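Local coordinates for putative HMP/thiamine permease protein YkoE (Bacillus subtilis, PDB 5EDL) that probably serves as the membrane-embedded, substrate-binding S component of an energy-coupling factor transporter for thiamine and related hydroxymethylpyrimidine compounds, at residues 42-47 and 91-96. Residues are numbered along the deposited sequence; the frame is centred on the assembly and turned at random.
Sequences PIYGIW and IVQGLG. With VIB (3-(4-amino-2-methyl-pyrimidin-5-ylmethyl)-5-(2-hydroxy-ethyl)-4-methyl-thiazol-3-ium), chain B.
Tyr-44 and Gln-93 meet at a ring edge: OE1 of Gln-93 lies near the phenol plane, 3.7 Å from CE1 of Tyr-44, with amide and ring planes 86° apart. No hydrogen bond joins the two segments directly, and they bury just 99 Å² between them; the bound thiamine is what links them. Gln-93 reads the aminopyrimidine with both ends of its amide. Its OE1 accepts from the exocyclic amine N4A of thiamine at 2.8 Å, nearly straight at 167°, while its NE2 donates to ring nitrogen N3A at 3.2 Å. The Gln-93 chain runs extended beyond CG (chi2 160°), which carries the amide from helix 85-103 across to the ligand. The hydroxyl OH of Tyr-44 donates to O1 of the thiamine hydroxyethyl arm at 2.7 Å and accepts a weak, bent bond from N4A, so one hydroxyl touches both the aminopyrimidine and that arm. The Trp-47 indole lies roughly parallel to the aminopyrimidine ring, with the bridging methylene C7A 3.3 Å above the indole centre and C6A 3.4 Å from NE1 of Trp-47. With an alanine replacing Trp-47, one pyrimidine face is likely to lose its indole cover, leaving the ring freer to tilt away from the Gln-93 amide.

Residues 42-47, between helices 4-35 and 49-58, face helix 85-103 across the S component's buried thiamine pocket. In the next shell, Ile-46 CG2 backs the other indole face, and Trp-47 NE1 is tied to the carbonyl O of Tyr-21. Glu-68 takes a second bond from Gln-93 NE2, fixing which way the amide is turned, and Arg-150 makes a cation-pi contact with Tyr-44. The buried donor-acceptor pair on Gln-93 matches the acceptor-donor edge of a 4-aminopyrimidine, a complementarity consistent with selection for the hydroxymethylpyrimidine moiety of thiamine.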
ATOM      1  N   PRO A  42       1.362  -4.017  14.428  1.00 23.82           N
ATOM      2  CA  PRO A  42       1.288  -5.235  13.607  1.00 23.87           C
ATOM      3  C   PRO A  42       0.373  -5.129  12.382  1.00 23.90           C
ATOM      4  O   PRO A  42       0.630  -5.810  11.382  1.00 24.74           O
ATOM      5  CB  PRO A  42       0.743  -6.278  14.595  1.00 25.03           C
ATOM      6  CG  PRO A  42       1.292  -5.833  15.906  1.00 28.43           C
ATOM      7  CD  PRO A  42       1.136  -4.317  15.851  1.00 25.14           C
ATOM      8  N   ILE A  43      -0.673  -4.306  12.449  1.00 25.23           N
ATOM      9  CA  ILE A  43      -1.604  -4.196  11.328  1.00 24.06           C
ATOM     10  C   ILE A  43      -1.290  -2.989  10.445  1.00 23.26           C
ATOM     11  O   ILE A  43      -1.999  -2.745   9.470  1.00 23.27           O
ATOM     12  CB  ILE A  43      -3.082  -4.082  11.789  1.00 30.37           C
ATOM     13  CG1 ILE A  43      -3.332  -2.744  12.506  1.00 25.89           C
ATOM     14  CG2 ILE A  43      -3.493  -5.303  12.627  1.00 31.80           C
ATOM     15  CD1 ILE A  43      -4.766  -2.501  12.931  1.00 30.95           C
ATOM     16  N   TYR A  44      -0.232  -2.250  10.773  1.00 22.81           N
ATOM     17  CA  TYR A  44      -0.007  -0.943  10.145  1.00 22.59           C
ATOM     18  C   TYR A  44       0.105  -1.023   8.616  1.00 22.10           C
ATOM     19  O   TYR A  44      -0.412  -0.163   7.908  1.00 22.16           O
ATOM     20  CB  TYR A  44       1.246  -0.259  10.710  1.00 22.50           C
ATOM     21  CG  TYR A  44       1.074   1.247  10.797  1.00 23.54           C
ATOM     22  CD1 TYR A  44       1.077   2.031   9.650  1.00 23.18           C
ATOM     23  CD2 TYR A  44       0.856   1.878  12.029  1.00 24.03           C
ATOM     24  CE1 TYR A  44       0.891   3.410   9.717  1.00 24.31           C
ATOM     25  CE2 TYR A  44       0.671   3.259  12.109  1.00 25.06           C
ATOM     26  CZ  TYR A  44       0.684   4.015  10.953  1.00 25.19           C
ATOM     27  OH  TYR A  44       0.489   5.372  11.019  1.00 26.58           O
ATOM     28  N   GLY A  45       0.766  -2.062   8.116  1.00 21.58           N
ATOM     29  CA  GLY A  45       1.011  -2.183   6.688  1.00 21.21           C
ATOM     30  C   GLY A  45      -0.246  -2.238   5.830  1.00 23.88           C
ATOM     31  O   GLY A  45      -0.183  -1.984   4.623  1.00 23.98           O
ATOM     32  N   ILE A  46      -1.385  -2.580   6.430  1.00 21.81           N
ATOM     33  CA  ILE A  46      -2.638  -2.591   5.681  1.00 22.18           C
ATOM     34  C   ILE A  46      -2.928  -1.204   5.114  1.00 23.77           C
ATOM     35  O   ILE A  46      -3.492  -1.091   4.024  1.00 23.82           O
ATOM     36  CB  ILE A  46      -3.849  -3.038   6.538  1.00 23.33           C
ATOM     37  CG1 ILE A  46      -4.978  -3.554   5.643  1.00 39.24           C
ATOM     38  CG2 ILE A  46      -4.368  -1.893   7.382  1.00 29.89           C
ATOM     39  CD1 ILE A  46      -4.623  -4.833   4.868  1.00 42.07           C
ATOM     40  N   TRP A  47      -2.541  -0.152   5.837  1.00 22.46           N
ATOM     41  CA  TRP A  47      -2.815   1.212   5.365  1.00 22.96           C
ATOM     42  C   TRP A  47      -1.937   1.632   4.186  1.00 22.38           C
ATOM     43  O   TRP A  47      -2.115   2.739   3.658  1.00 24.26           O
ATOM     44  CB  TRP A  47      -2.671   2.235   6.511  1.00 23.85           C
ATOM     45  CG  TRP A  47      -3.776   2.108   7.531  1.00 24.99           C
ATOM     46  CD1 TRP A  47      -5.121   2.241   7.318  1.00 26.15           C
ATOM     47  CD2 TRP A  47      -3.618   1.837   8.928  1.00 25.38           C
ATOM     48  NE1 TRP A  47      -5.812   2.055   8.499  1.00 27.41           N
ATOM     49  CE2 TRP A  47      -4.907   1.799   9.499  1.00 26.88           C
ATOM     50  CE3 TRP A  47      -2.503   1.619   9.752  1.00 24.79           C
ATOM     51  CZ2 TRP A  47      -5.113   1.556  10.859  1.00 27.80           C
ATOM     52  CZ3 TRP A  47      -2.711   1.367  11.096  1.00 25.50           C
ATOM     53  CH2 TRP A  47      -4.007   1.333  11.635  1.00 26.99           C
ATOM     54  N   ILE A  91      -0.499  11.107   2.007  1.00 26.10           N
ATOM     55  CA  ILE A  91       0.483  11.689   1.098  1.00 25.45           C
ATOM     56  C   ILE A  91       1.886  11.195   1.479  1.00 26.20           C
ATOM     57  O   ILE A  91       2.630  10.719   0.627  1.00 22.76           O
ATOM     58  CB  ILE A  91       0.439  13.234   1.116  1.00 29.19           C
ATOM     59  CG1 ILE A  91      -0.884  13.748   0.512  1.00 25.09           C
ATOM     60  CG2 ILE A  91       1.657  13.825   0.391  1.00 25.37           C
ATOM     61  CD1 ILE A  91      -1.160  15.224   0.805  1.00 26.82           C
ATOM     62  N   VAL A  92       2.224  11.269   2.765  1.00 26.72           N
ATOM     63  CA  VAL A  92       3.546  10.839   3.231  1.00 24.30           C
ATOM     64  C   VAL A  92       3.802   9.355   2.914  1.00 23.10           C
ATOM     65  O   VAL A  92       4.848   8.993   2.396  1.00 22.94           O
ATOM     66  CB  VAL A  92       3.711  11.099   4.759  1.00 27.01           C
ATOM     67  CG1 VAL A  92       4.948  10.399   5.307  1.00 26.85           C
ATOM     68  CG2 VAL A  92       3.776  12.598   5.039  1.00 27.22           C
ATOM     69  N   GLN A  93       2.832   8.504   3.217  1.00 22.49           N
ATOM     70  CA  GLN A  93       2.952   7.081   2.929  1.00 23.22           C
ATOM     71  C   GLN A  93       3.088   6.820   1.425  1.00 20.82           C
ATOM     72  O   GLN A  93       3.899   5.998   1.033  1.00 21.42           O
ATOM     73  CB  GLN A  93       1.762   6.316   3.525  1.00 21.43           C
ATOM     74  CG  GLN A  93       1.858   6.289   5.062  1.00 22.51           C
ATOM     75  CD  GLN A  93       0.555   5.989   5.797  1.00 22.82           C
ATOM     76  OE1 GLN A  93       0.536   5.959   7.034  1.00 23.93           O
ATOM     77  NE2 GLN A  93      -0.524   5.790   5.062  1.00 22.10           N
ATOM     78  N   GLY A  94       2.329   7.541   0.605  1.00 20.70           N
ATOM     79  CA  GLY A  94       2.404   7.398  -0.843  1.00 20.80           C
ATOM     80  C   GLY A  94       3.776   7.777  -1.404  1.00 24.45           C
ATOM     81  O   GLY A  94       4.279   7.126  -2.323  1.00 21.40           O
ATOM     82  N   LEU A  95       4.377   8.826  -0.844  1.00 21.71           N
ATOM     83  CA  LEU A  95       5.713   9.279  -1.237  1.00 22.24           C
ATOM     84  C   LEU A  95       6.773   8.266  -0.847  1.00 27.37           C
ATOM     85  O   LEU A  95       7.728   8.028  -1.598  1.00 22.35           O
ATOM     86  CB  LEU A  95       6.046  10.631  -0.588  1.00 23.47           C
ATOM     87  CG  LEU A  95       5.227  11.839  -1.068  1.00 29.21           C
ATOM     88  CD1 LEU A  95       5.461  13.039  -0.146  1.00 27.34           C
ATOM     89  CD2 LEU A  95       5.553  12.206  -2.520  1.00 24.41           C
ATOM     90  N   GLY A  96       6.614   7.693   0.347  1.00 22.32           N
ATOM     91  CA  GLY A  96       7.509   6.646   0.819  1.00 22.55           C
ATOM     92  C   GLY A  96       7.524   5.410  -0.076  1.00 21.42           C
ATOM     93  O   GLY A  96       8.594   4.850  -0.371  1.00 21.75           O
TER
HETATM   94  CM2 VIB B 201      -4.539   6.181   4.893  1.00 21.79           C
HETATM   95  N4A VIB B 201      -1.583   5.269   8.685  1.00 17.01           N
HETATM   96  CM4 VIB B 201      -2.722   4.246  13.269  1.00 19.99           C
HETATM   97  O1  VIB B 201       0.608   6.171  13.647  1.00 32.11           O
HETATM   98  C7  VIB B 201      -0.003   7.313  14.213  1.00 25.25           C
HETATM   99  C6  VIB B 201      -1.438   6.970  14.530  1.00 27.23           C
HETATM  100  C2  VIB B 201      -3.231   7.387  11.023  1.00 27.58           C
HETATM  101  S1  VIB B 201      -2.443   8.033  12.212  1.00 29.14           S
HETATM  102  C5  VIB B 201      -2.177   6.873  13.207  1.00 28.09           C
HETATM  103  C4  VIB B 201      -2.723   5.654  12.662  1.00 22.07           C
HETATM  104  N3  VIB B 201      -3.396   5.985  11.283  1.00 21.60           N
HETATM  105  C7A VIB B 201      -4.074   4.955  10.502  1.00 19.46           C
HETATM  106  C4A VIB B 201      -2.920   5.434   8.157  1.00 21.35           C
HETATM  107  N3A VIB B 201      -3.112   5.713   6.866  1.00 22.46           N
HETATM  108  C2A VIB B 201      -4.378   5.862   6.389  1.00 23.11           C
HETATM  109  N1A VIB B 201      -5.452   5.711   7.227  1.00 20.99           N
HETATM  110  C6A VIB B 201      -5.276   5.425   8.543  1.00 18.53           C
HETATM  111  C5A VIB B 201      -3.990   5.281   9.000  1.00 21.70           C